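Local coordinates for putative ADP-Ribosyltransferase Scabin (Streptomyces scabiei 87.22, PDB 5EWY), which probably transfers ADP-ribose from NAD+ to DNA, as a mono-ADP-ribosyltransferase toxin of the potato scab pathogen, at residues Val175-Lys180 with Met187-Gly192. Numbering follows the deposited sequence.
Sequences VCPVDK and MSECVG
Cys176 and Cys190 are joined by a disulfide, SG to SG 2.0 Å, that links strand 172-179 to the break in the neighbouring strand 184-192. In both cysteines SG lies anti to the carbonyl carbon and beside the backbone N (chi1 -65° in Cys176, -54° in Cys190), and the torsion about the S–S bond is 102°. The CA atoms of Cys176 and Cys190 are 4.0 Å apart. One residue along, Val175 and Val191 form an antiparallel hydrogen-bonded pair: Val175 N donates to Val191 O at 2.9 Å, and Val191 N returns a straighter bond to Val175 O. While Val175 O takes this bond, Cys190 CA leans on the same oxygen at 3.1 Å in a CA-H...O contact. The valine side chains lie side by side and point the same way, with Val175 CG1 4.2 Å from Val191 CB.

Strands 172-179 and 184-192 form a beta hairpin on the outer edge of the four-stranded antiparallel sheet of the ADP-ribosyltransferase fold. The second of them is broken by a bulge or short loop ahead of Val191, and Cys190 sits in this interruption, just before the strand resumes. The ring of Pro177 packs against Glu189: its CD sits 3.2 Å from Glu189 O, while CG rests 3.8 Å from Glu189 CB, the two side chains crossing obliquely. On the far side of the interruption, the backbone of Pro177 bonds to Lys186. On the other side of strand 172-179, Cys176 bonds through its backbone to Asn134 of strand 133-137. Phe87 of helix 83-89 touches both valines, and Tyr133 and Tyr135 pack on Val175, whose side chain is about 11 Å from the bound inhibitor.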
ATOM      1  N   VAL A 175      -6.954   0.478  11.103  1.00 18.04           N
ATOM      2  CA  VAL A 175      -7.678  -0.507  10.313  1.00 15.50           C
ATOM      3  C   VAL A 175      -9.147  -0.450  10.677  1.00 16.89           C
ATOM      4  O   VAL A 175      -9.513  -0.151  11.810  1.00 18.14           O
ATOM      5  CB  VAL A 175      -7.090  -1.918  10.571  1.00 19.28           C
ATOM      6  CG1 VAL A 175      -7.386  -2.396  12.016  1.00 22.34           C
ATOM      7  CG2 VAL A 175      -7.630  -2.964   9.576  1.00 19.39           C
ATOM      8  N   CYS A 176      -9.996  -0.824   9.722  1.00 17.48           N
ATOM      9  CA  CYS A 176     -11.398  -1.079   9.999  1.00 16.81           C
ATOM     10  C   CYS A 176     -11.758  -2.477   9.496  1.00 18.02           C
ATOM     11  O   CYS A 176     -11.494  -2.795   8.317  1.00 19.18           O
ATOM     12  CB  CYS A 176     -12.319  -0.044   9.315  1.00 15.81           C
ATOM     13  SG  CYS A 176     -12.135   1.642   9.923  1.00 18.21           S
ATOM     14  N   PRO A 177     -12.376  -3.310  10.318  1.00 18.33           N
ATOM     15  CA  PRO A 177     -12.850  -4.608   9.823  1.00 19.08           C
ATOM     16  C   PRO A 177     -14.017  -4.418   8.867  1.00 22.03           C
ATOM     17  O   PRO A 177     -14.755  -3.426   8.929  1.00 21.40           O
ATOM     18  CB  PRO A 177     -13.307  -5.333  11.088  1.00 23.11           C
ATOM     19  CG  PRO A 177     -12.899  -4.516  12.215  1.00 28.47           C
ATOM     20  CD  PRO A 177     -12.722  -3.114  11.735  1.00 20.25           C
ATOM     21  N   VAL A 178     -14.197  -5.410   8.005  1.00 19.58           N
ATOM     22  CA  VAL A 178     -15.173  -5.356   6.921  1.00 21.66           C
ATOM     23  C   VAL A 178     -16.238  -6.405   7.172  1.00 20.47           C
ATOM     24  O   VAL A 178     -15.926  -7.591   7.377  1.00 23.64           O
ATOM     25  CB  VAL A 178     -14.507  -5.559   5.549  1.00 22.10           C
ATOM     26  CG1 VAL A 178     -15.570  -5.623   4.443  1.00 22.19           C
ATOM     27  CG2 VAL A 178     -13.524  -4.442   5.262  1.00 22.05           C
ATOM     28  N   ASP A 179     -17.496  -5.989   7.104  1.00 21.09           N
ATOM     29  CA  ASP A 179     -18.601  -6.930   7.159  1.00 24.84           C
ATOM     30  C   ASP A 179     -18.730  -7.581   5.800  1.00 23.88           C
ATOM     31  O   ASP A 179     -19.040  -6.912   4.814  1.00 25.10           O
ATOM     32  CB  ASP A 179     -19.900  -6.219   7.491  1.00 23.52           C
ATOM     33  CG  ASP A 179     -21.067  -7.184   7.520  1.00 34.49           C
ATOM     34  OD1 ASP A 179     -21.010  -8.178   8.272  1.00 35.84           O
ATOM     35  OD2 ASP A 179     -21.993  -7.009   6.715  1.00 32.91           O
ATOM     36  N   LYS A 180     -18.559  -8.896   5.753  1.00 26.22           N
ATOM     37  CA  LYS A 180     -18.476  -9.586   4.468  1.00 29.37           C
ATOM     38  C   LYS A 180     -19.790  -9.516   3.693  1.00 28.22           C
ATOM     39  O   LYS A 180     -19.780  -9.311   2.471  1.00 33.07           O
ATOM     40  CB  LYS A 180     -18.056 -11.036   4.682  1.00 39.59           C
ATOM     41  CG  LYS A 180     -17.701 -11.743   3.399  1.00 63.21           C
ATOM     42  CD  LYS A 180     -17.409 -13.211   3.632  1.00 89.10           C
ATOM     43  CE  LYS A 180     -17.172 -13.921   2.313  1.00109.40           C
ATOM     44  NZ  LYS A 180     -18.367 -13.874   1.425  1.00120.40           N
ATOM     45  N   MET A 187     -17.478   0.387  11.541  1.00 19.86           N
ATOM     46  CA  MET A 187     -16.711   1.541  11.999  1.00 18.92           C
ATOM     47  C   MET A 187     -16.583   1.623  13.513  1.00 23.28           C
ATOM     48  O   MET A 187     -15.633   2.248  13.992  1.00 22.76           O
ATOM     49  CB  MET A 187     -17.260   2.826  11.385  1.00 23.16           C
ATOM     50  CG  MET A 187     -17.046   2.854   9.866  1.00 21.46           C
ATOM     51  SD  MET A 187     -17.200   4.490   9.158  1.00 21.02           S
ATOM     52  CE  MET A 187     -15.684   5.236   9.783  1.00 31.86           C
ATOM     53  N   SER A 188     -17.466   0.990  14.287  1.00 20.32           N
ATOM     54  CA  SER A 188     -17.254   0.963  15.725  1.00 22.53           C
ATOM     55  C   SER A 188     -16.178  -0.029  16.137  1.00 25.66           C
ATOM     56  O   SER A 188     -15.818  -0.082  17.319  1.00 27.61           O
ATOM     57  CB  SER A 188     -18.550   0.616  16.449  1.00 27.94           C
ATOM     58  OG  SER A 188     -19.502   1.643  16.292  1.00 26.12           O
ATOM     59  N   GLU A 189     -15.654  -0.799  15.187  1.00 21.38           N
ATOM     60  CA  GLU A 189     -14.592  -1.762  15.438  1.00 20.84           C
ATOM     61  C   GLU A 189     -13.277  -1.377  14.762  1.00 19.94           C
ATOM     62  O   GLU A 189     -12.327  -2.167  14.786  1.00 23.64           O
ATOM     63  CB  GLU A 189     -15.031  -3.160  15.000  1.00 24.60           C
ATOM     64  CG  GLU A 189     -16.293  -3.624  15.683  1.00 27.35           C
ATOM     65  CD  GLU A 189     -16.757  -4.979  15.184  1.00 37.01           C
ATOM     66  OE1 GLU A 189     -15.895  -5.826  14.857  1.00 38.65           O
ATOM     67  OE2 GLU A 189     -17.984  -5.170  15.102  1.00 37.22           O
ATOM     68  N   CYS A 190     -13.168  -0.159  14.239  1.00 19.80           N
ATOM     69  CA  CYS A 190     -11.869   0.302  13.769  1.00 19.28           C
ATOM     70  C   CYS A 190     -10.896   0.418  14.938  1.00 20.39           C
ATOM     71  O   CYS A 190     -11.294   0.620  16.093  1.00 22.32           O
ATOM     72  CB  CYS A 190     -11.976   1.647  13.049  1.00 19.59           C
ATOM     73  SG  CYS A 190     -13.166   1.736  11.686  1.00 20.20           S
ATOM     74  N   VAL A 191      -9.612   0.246  14.639  1.00 20.86           N
ATOM     75  CA  VAL A 191      -8.549   0.275  15.645  1.00 22.45           C
ATOM     76  C   VAL A 191      -7.405   1.116  15.108  1.00 20.96           C
ATOM     77  O   VAL A 191      -6.984   0.947  13.959  1.00 19.67           O
ATOM     78  CB  VAL A 191      -8.020  -1.144  15.952  1.00 25.21           C
ATOM     79  CG1 VAL A 191      -6.986  -1.126  17.073  1.00 30.02           C
ATOM     80  CG2 VAL A 191      -9.166  -2.087  16.319  1.00 35.95           C
ATOM     81  N   GLY A 192      -6.903   2.039  15.931  1.00 20.25           N
ATOM     82  CA  GLY A 192      -5.687   2.730  15.589  1.00 20.47           C
ATOM     83  C   GLY A 192      -4.453   1.929  15.948  1.00 20.29           C
ATOM     84  O   GLY A 192      -4.397   1.238  16.961  1.00 23.02           O
TER